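Local coordinates for 4-phosphoerythronate dehydrogenase (Lactobacillus jensenii, PDB 4PRK) that catalyses the NAD-dependent interconversion of pyruvate and D-lactate, as a D-lactate dehydrogenase built on the Rossmann fold, at the interface of chains A and B. Numbering follows the deposited sequence. Chains: chain A/B, 4-phosphoerythronate dehydrogenase.

Contacts 1 and 3 are neighbours, their C-alpha centres about 8 Å apart, and they share A:Pro294 and B:Phe133. In both, helix 121-129 of chain B or the loop that follows it is laid on chain A. Contact 2 lies about 14 Å from contact 1 and about 21 Å from contact 3, but the chain A stretch from A:Val292 to A:Thr302 runs through all three. That stretch includes A:His295, the catalytic histidine of the family. The two-fold repeats every contact with the chains exchanged, so each subunit probably braces its partner's active-site loop from several directions.

Contact 1: the interface of chains A and B. Residues chain A 269, 294-296, 298; chain B 133-135.
B:Asn135, on the loop that follows helix 121-129, is pushed in beside the Pro-His-Ser motif of chain A, A:Pro294 to A:Ser296, whose A:His295 is the catalytic acid-base of the D-2-hydroxyacid dehydrogenases. The amide of B:Asn135 meets A:Tyr298 tip to tip. Its ND2 donates to the phenol OH of A:Tyr298 at 2.6 Å, with 156° at the hydrogen, and the phenol oxygen lies in the amide plane. A chi2 of -5° on B:Asn135 turns OD1 back toward its own backbone and sends ND2 forward to the tyrosine. A:Phe269 meets the same amide from another side: the edge of its ring is directed at the amide face, the two planes nearly perpendicular at 83°, with CE1 of A:Phe269 3.6 Å from CG of B:Asn135. Together the bond and the ring edge should fix the rotation of the amide.

Two residues earlier on the loop, the backbone takes over. N of A:Phe269 donates to O of B:Phe133 at 2.7 Å. CB of A:Pro294 packs 3.6 Å from that same O of B:Phe133. Between B:Phe133 and B:Asn135 in sequence, methyl CG2 of B:Thr134 rests 3.7 Å from O of A:Phe269.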
loop_
_atom_site.group_PDB
_atom_site.type_symbol
_atom_site.label_atom_id
_atom_site.label_comp_id
_atom_site.label_asym_id
_atom_site.label_seq_id
_atom_site.Cartn_x
_atom_site.Cartn_y
_atom_site.Cartn_z
ATOM N N PHE A 269 -23.778 6.867 -25.420
ATOM C CA PHE A 269 -24.124 5.560 -25.953
ATOM C C PHE A 269 -24.726 5.565 -27.370
ATOM O O PHE A 269 -25.237 4.553 -27.805
ATOM C CB PHE A 269 -24.959 4.765 -24.946
ATOM C CG PHE A 269 -24.284 4.621 -23.614
ATOM C CD1 PHE A 269 -22.976 4.161 -23.543
ATOM C CD2 PHE A 269 -24.916 4.990 -22.461
ATOM C CE1 PHE A 269 -22.335 4.026 -22.349
ATOM C CE2 PHE A 269 -24.271 4.889 -21.250
ATOM C CZ PHE A 269 -22.974 4.414 -21.197
ATOM N N PRO A 294 -17.560 8.978 -22.021
ATOM C CA PRO A 294 -18.956 8.612 -22.196
ATOM C C PRO A 294 -19.432 7.532 -21.273
ATOM O O PRO A 294 -19.720 6.434 -21.731
ATOM C CB PRO A 294 -18.995 8.112 -23.649
ATOM C CG PRO A 294 -17.624 7.642 -23.928
ATOM C CD PRO A 294 -16.694 8.235 -22.930
ATOM N N HIS A 295 -19.495 7.842 -19.978
ATOM C CA HIS A 295 -19.943 6.907 -18.959
ATOM C C HIS A 295 -19.266 5.546 -19.165
ATOM O O HIS A 295 -19.901 4.496 -19.102
ATOM C CB HIS A 295 -21.497 6.791 -18.916
ATOM C CG HIS A 295 -22.067 6.807 -17.521
ATOM N ND1 HIS A 295 -21.663 5.925 -16.531
ATOM C CD2 HIS A 295 -22.982 7.619 -16.940
ATOM C CE1 HIS A 295 -22.294 6.204 -15.401
ATOM N NE2 HIS A 295 -23.104 7.221 -15.624
ATOM N N SER A 296 -17.958 5.560 -19.362
ATOM C CA SER A 296 -17.253 4.338 -19.536
ATOM C C SER A 296 -16.382 3.964 -18.315
ATOM O O SER A 296 -15.457 3.098 -18.426
ATOM C CB SER A 296 -16.416 4.456 -20.822
ATOM O OG SER A 296 -15.442 5.542 -20.777
ATOM N N TYR A 298 -17.045 2.146 -15.938
ATOM C CA TYR A 298 -17.289 0.720 -15.700
ATOM C C TYR A 298 -16.634 -0.207 -16.734
ATOM O O TYR A 298 -16.584 -1.409 -16.510
ATOM C CB TYR A 298 -18.814 0.427 -15.718
ATOM C CG TYR A 298 -19.284 0.323 -17.170
ATOM C CD1 TYR A 298 -19.600 1.454 -17.916
ATOM C CD2 TYR A 298 -19.332 -0.905 -17.812
ATOM C CE1 TYR A 298 -19.968 1.351 -19.241
ATOM C CE2 TYR A 298 -19.679 -1.011 -19.146
ATOM C CZ TYR A 298 -19.985 0.107 -19.857
ATOM O OH TYR A 298 -20.304 -0.035 -21.194
ATOM N N PHE B 133 -20.351 8.225 -29.275
ATOM C CA PHE B 133 -20.372 8.197 -27.791
ATOM C C PHE B 133 -20.659 6.780 -27.277
ATOM O O PHE B 133 -21.156 6.615 -26.170
ATOM C CB PHE B 133 -21.399 9.224 -27.211
ATOM C CG PHE B 133 -21.047 10.671 -27.509
ATOM C CD1 PHE B 133 -21.407 11.269 -28.727
ATOM C CD2 PHE B 133 -20.294 11.430 -26.597
ATOM C CE1 PHE B 133 -21.057 12.574 -29.011
ATOM C CE2 PHE B 133 -19.936 12.730 -26.889
ATOM C CZ PHE B 133 -20.339 13.317 -28.089
ATOM N N THR B 134 -20.341 5.758 -28.085
ATOM C CA THR B 134 -20.662 4.405 -27.716
ATOM C C THR B 134 -19.458 3.808 -26.926
ATOM O O THR B 134 -18.450 4.461 -26.694
ATOM C CB THR B 134 -21.020 3.549 -28.956
ATOM O OG1 THR B 134 -19.862 3.383 -29.776
ATOM C CG2 THR B 134 -22.132 4.231 -29.804
ATOM N N ASN B 135 -19.611 2.561 -26.535
ATOM C CA ASN B 135 -18.591 1.804 -25.834
ATOM C C ASN B 135 -18.276 0.586 -26.668
ATOM O O ASN B 135 -18.688 -0.496 -26.319
ATOM C CB ASN B 135 -19.126 1.357 -24.481
ATOM C CG ASN B 135 -19.313 2.502 -23.546
ATOM O OD1 ASN B 135 -18.952 3.656 -23.866
ATOM N ND2 ASN B 135 -19.799 2.208 -22.351
#

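Contact 2: the interface of chains A and B. Residues chain A 102, 104-105, 297, 300, 302; chain B 119, 142-143, 145.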
loop_
_atom_site.group_PDB
_atom_site.type_symbol
_atom_site.label_atom_id
_atom_site.label_comp_id
_atom_site.label_asym_id
_atom_site.label_seq_id
_atom_site.Cartn_x
_atom_site.Cartn_y
_atom_site.Cartn_z
ATOM N N SER A 102 -17.743 -3.909 -10.879
ATOM C CA SER A 102 -16.395 -3.884 -10.344
ATOM C C SER A 102 -16.142 -2.507 -9.756
ATOM O O SER A 102 -15.898 -1.574 -10.512
ATOM C CB SER A 102 -15.378 -4.202 -11.446
ATOM O OG SER A 102 -14.073 -3.811 -11.112
ATOM N N ARG A 104 -13.537 -1.278 -8.468
ATOM C CA ARG A 104 -12.225 -0.833 -8.916
ATOM C C ARG A 104 -12.204 -0.239 -10.336
ATOM O O ARG A 104 -11.435 0.651 -10.611
ATOM C CB ARG A 104 -11.181 -1.924 -8.751
ATOM C CG ARG A 104 -10.636 -2.055 -7.339
ATOM C CD ARG A 104 -9.764 -0.890 -6.938
ATOM N NE ARG A 104 -8.475 -0.880 -7.607
ATOM C CZ ARG A 104 -7.302 -0.992 -6.995
ATOM N NH1 ARG A 104 -7.237 -1.122 -5.685
ATOM N NH2 ARG A 104 -6.192 -0.963 -7.697
ATOM N N ALA A 105 -13.008 -0.771 -11.245
ATOM C CA ALA A 105 -13.113 -0.229 -12.608
ATOM C C ALA A 105 -13.428 1.243 -12.514
ATOM O O ALA A 105 -12.743 2.092 -13.053
ATOM C CB ALA A 105 -14.195 -0.941 -13.394
ATOM N N ALA A 297 -16.582 4.601 -17.151
ATOM C CA ALA A 297 -15.714 4.201 -15.986
ATOM C C ALA A 297 -15.857 2.675 -15.748
ATOM O O ALA A 297 -14.908 1.968 -15.430
ATOM C CB ALA A 297 -16.067 4.979 -14.722
ATOM N N THR A 300 -14.511 -2.261 -18.206
ATOM C CA THR A 300 -13.366 -3.191 -18.222
ATOM C C THR A 300 -13.864 -4.608 -18.489
ATOM O O THR A 300 -15.061 -4.872 -18.447
ATOM C CB THR A 300 -12.658 -3.232 -16.869
ATOM O OG1 THR A 300 -13.573 -3.731 -15.876
ATOM C CG2 THR A 300 -12.248 -1.816 -16.481
ATOM N N THR A 302 -13.359 -7.183 -16.596
ATOM C CA THR A 302 -13.958 -7.666 -15.391
ATOM C C THR A 302 -15.426 -7.236 -15.315
ATOM O O THR A 302 -16.259 -8.013 -14.894
ATOM C CB THR A 302 -13.196 -7.147 -14.162
ATOM O OG1 THR A 302 -11.790 -7.376 -14.344
ATOM C CG2 THR A 302 -13.749 -7.850 -12.825
ATOM N N ARG B 119 -6.900 3.388 -19.963
ATOM C CA ARG B 119 -8.316 3.654 -20.009
ATOM C C ARG B 119 -8.765 4.212 -21.379
ATOM O O ARG B 119 -9.975 4.433 -21.605
ATOM C CB ARG B 119 -8.671 4.644 -18.918
ATOM C CG ARG B 119 -8.443 4.195 -17.492
ATOM C CD ARG B 119 -8.979 2.824 -17.138
ATOM N NE ARG B 119 -10.403 2.788 -17.323
ATOM C CZ ARG B 119 -11.290 2.300 -16.479
ATOM N NH1 ARG B 119 -10.921 1.794 -15.329
ATOM N NH2 ARG B 119 -12.577 2.378 -16.781
ATOM N N ASN B 142 -9.130 -2.459 -18.617
ATOM C CA ASN B 142 -9.026 -3.399 -17.521
ATOM C C ASN B 142 -8.464 -2.727 -16.284
ATOM O O ASN B 142 -7.830 -1.658 -16.369
ATOM C CB ASN B 142 -8.163 -4.576 -17.937
ATOM C CG ASN B 142 -8.598 -5.880 -17.288
ATOM O OD1 ASN B 142 -9.640 -5.976 -16.654
ATOM N ND2 ASN B 142 -7.791 -6.894 -17.459
ATOM N N GLU B 143 -8.694 -3.343 -15.129
ATOM C CA GLU B 143 -8.183 -2.819 -13.867
ATOM C C GLU B 143 -6.689 -3.017 -13.823
ATOM O O GLU B 143 -6.142 -3.997 -14.408
ATOM C CB GLU B 143 -8.831 -3.497 -12.658
ATOM C CG GLU B 143 -10.338 -3.259 -12.560
ATOM C CD GLU B 143 -11.217 -4.099 -13.483
ATOM O OE1 GLU B 143 -10.740 -5.089 -14.071
ATOM O OE2 GLU B 143 -12.423 -3.787 -13.582
ATOM N N TYR B 145 -4.793 -3.983 -11.544
ATOM C CA TYR B 145 -4.325 -5.180 -10.864
ATOM C C TYR B 145 -4.412 -6.400 -11.739
ATOM O O TYR B 145 -4.098 -7.454 -11.265
ATOM C CB TYR B 145 -5.023 -5.465 -9.531
ATOM C CG TYR B 145 -6.532 -5.554 -9.634
ATOM C CD1 TYR B 145 -7.189 -6.760 -9.993
ATOM C CD2 TYR B 145 -7.290 -4.441 -9.381
ATOM C CE1 TYR B 145 -8.564 -6.799 -10.097
ATOM C CE2 TYR B 145 -8.647 -4.467 -9.485
ATOM C CZ TYR B 145 -9.279 -5.623 -9.820
ATOM O OH TYR B 145 -10.620 -5.530 -9.867
#
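OE2 of the B:Glu143 carboxylate is gripped by two hydroxyls of chain A from opposite faces of its plane: OG1 of A:Thr300 at 2.6 Å and OG of A:Ser102 at 3.0 Å. The other oxygen, OE1, takes a short bond of 2.5 Å from OG1 of A:Thr302, which arrives on the syn side and 31° out of plane. The bend at chi2 (78°) of B:Glu143 swings the carboxylate in among these hydroxyls. OG of A:Ser102 also accepts from N of A:Ala105 at 3.2 Å, capping the start of helix 103-118. With A:Thr302 in the first turn of helix 301-319, the carboxylate sits near two helix N-termini, which would probably help stabilise its negative charge.

B:Arg119, at the end of its own helix, spreads its guanidinium between two backbone carbonyls: NH2 reaches O of A:Ala297 at 2.7 Å, nearly in the guanidinium plane, while NH1 reaches O of A:Ala105 at 2.9 Å. At the rim, the ring edge of B:Tyr145 abuts A:Arg104, its CE2 3.7 Å from CB.

This polar clasp joins the starts of two chain A helices to chain B and probably steadies the segment just after the catalytic histidine.

Contact 3: the interface of chains A and B. Residues chain A 272, 277, 281, 292-294; chain B 128, 131, 133.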
loop_
_atom_site.group_PDB
_atom_site.type_symbol
_atom_site.label_atom_id
_atom_site.label_comp_id
_atom_site.label_asym_id
_atom_site.label_seq_id
_atom_site.Cartn_x
_atom_site.Cartn_y
_atom_site.Cartn_z
ATOM N N VAL A 272 -24.105 10.309 -33.184
ATOM C CA VAL A 272 -24.919 11.427 -33.531
ATOM C C VAL A 272 -24.152 12.433 -34.331
ATOM O O VAL A 272 -22.950 12.364 -34.412
ATOM C CB VAL A 272 -25.445 12.134 -32.279
ATOM C CG1 VAL A 272 -26.296 11.190 -31.459
ATOM C CG2 VAL A 272 -24.307 12.715 -31.461
ATOM N N ILE A 277 -25.457 17.339 -30.503
ATOM C CA ILE A 277 -24.661 17.308 -29.299
ATOM C C ILE A 277 -24.898 18.611 -28.568
ATOM O O ILE A 277 -24.770 19.663 -29.170
ATOM C CB ILE A 277 -23.180 17.171 -29.686
ATOM C CG1 ILE A 277 -22.951 15.854 -30.453
ATOM C CG2 ILE A 277 -22.305 17.269 -28.427
ATOM C CD1 ILE A 277 -21.663 15.813 -31.243
ATOM N N TYR A 281 -21.816 20.277 -23.388
ATOM C CA TYR A 281 -20.751 19.331 -23.717
ATOM C C TYR A 281 -19.672 19.977 -24.577
ATOM O O TYR A 281 -18.490 19.867 -24.264
ATOM C CB TYR A 281 -21.285 18.109 -24.417
ATOM C CG TYR A 281 -20.171 17.238 -24.894
ATOM C CD1 TYR A 281 -19.537 16.363 -24.010
ATOM C CD2 TYR A 281 -19.679 17.340 -26.189
ATOM C CE1 TYR A 281 -18.459 15.597 -24.419
ATOM C CE2 TYR A 281 -18.617 16.562 -26.619
ATOM C CZ TYR A 281 -18.010 15.686 -25.719
ATOM O OH TYR A 281 -16.964 14.886 -26.076
ATOM N N VAL A 292 -13.815 14.567 -20.553
ATOM C CA VAL A 292 -15.131 13.929 -20.524
ATOM C C VAL A 292 -15.043 12.606 -21.220
ATOM O O VAL A 292 -14.502 12.535 -22.285
ATOM C CB VAL A 292 -16.257 14.756 -21.188
ATOM C CG1 VAL A 292 -17.640 14.073 -20.956
ATOM C CG2 VAL A 292 -16.244 16.200 -20.681
ATOM N N THR A 293 -15.570 11.564 -20.564
ATOM C CA THR A 293 -15.701 10.247 -21.108
ATOM C C THR A 293 -17.165 9.859 -21.101
ATOM O O THR A 293 -17.942 10.354 -20.271
ATOM C CB THR A 293 -14.902 9.205 -20.282
ATOM O OG1 THR A 293 -15.093 9.422 -18.876
ATOM C CG2 THR A 293 -13.398 9.306 -20.630
ATOM N N PRO A 294 -17.560 8.978 -22.021
ATOM C CA PRO A 294 -18.956 8.612 -22.196
ATOM C C PRO A 294 -19.432 7.532 -21.273
ATOM O O PRO A 294 -19.720 6.434 -21.731
ATOM C CB PRO A 294 -18.995 8.112 -23.649
ATOM C CG PRO A 294 -17.624 7.642 -23.928
ATOM C CD PRO A 294 -16.694 8.235 -22.930
ATOM N N MET B 128 -15.475 10.690 -29.817
ATOM C CA MET B 128 -16.552 11.583 -29.413
ATOM C C MET B 128 -16.566 12.809 -30.284
ATOM O O MET B 128 -17.621 13.327 -30.593
ATOM C CB MET B 128 -16.435 11.979 -27.913
ATOM C CG MET B 128 -16.741 10.818 -26.973
ATOM S SD MET B 128 -16.078 10.929 -25.278
ATOM C CE MET B 128 -17.250 11.992 -24.475
ATOM N N GLY B 131 -18.639 12.340 -33.016
ATOM C CA GLY B 131 -20.017 12.094 -32.677
ATOM C C GLY B 131 -20.284 10.678 -32.264
ATOM O O GLY B 131 -21.430 10.292 -32.164
ATOM N N PHE B 133 -20.351 8.225 -29.275
ATOM C CA PHE B 133 -20.372 8.197 -27.791
ATOM C C PHE B 133 -20.659 6.780 -27.277
ATOM O O PHE B 133 -21.156 6.615 -26.170
ATOM C CB PHE B 133 -21.399 9.224 -27.211
ATOM C CG PHE B 133 -21.047 10.671 -27.509
ATOM C CD1 PHE B 133 -21.407 11.269 -28.727
ATOM C CD2 PHE B 133 -20.294 11.430 -26.597
ATOM C CE1 PHE B 133 -21.057 12.574 -29.011
ATOM C CE2 PHE B 133 -19.936 12.730 -26.889
ATOM C CZ PHE B 133 -20.339 13.317 -28.089
#
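B:Met128 and B:Phe133 pack onto A:Tyr281, A:Ile277 and A:Pro294 in an apolar part of a two-fold interface, probably the dimer interface usual for D-2-hydroxyacid dehydrogenases, where it would help hold the two subunits together. B:Met128 comes from helix 121-129 with its chain extended as far as the sulfur and then bent (chi3 81°), which tucks methyl CE between the phenol of A:Tyr281 and the end of strand 290-292. CE lies 3.3 Å from OH of A:Tyr281 and 3.6 Å from O of A:Val292. On the way, the thioether SD rests 3.6 Å from CD of A:Pro294.

The ring of B:Phe133 approaches A:Tyr281 tip to tip but turned almost square to it, planes 79° apart, in an edge-to-face pair. The phenylalanine supplies the edge and the tyrosine the face, with CE2 of B:Phe133 3.7 Å from CZ of A:Tyr281. Around the same rim, CD1 of A:Ile277 lies in the plane of the B:Phe133 ring, 4.0 Å from its CE1. The tyrosine reaches both partners with CG anti to its backbone N (chi1 173°).

Beyond A:Ile277, N of A:Val272 donates to O of B:Gly131 at 2.9 Å.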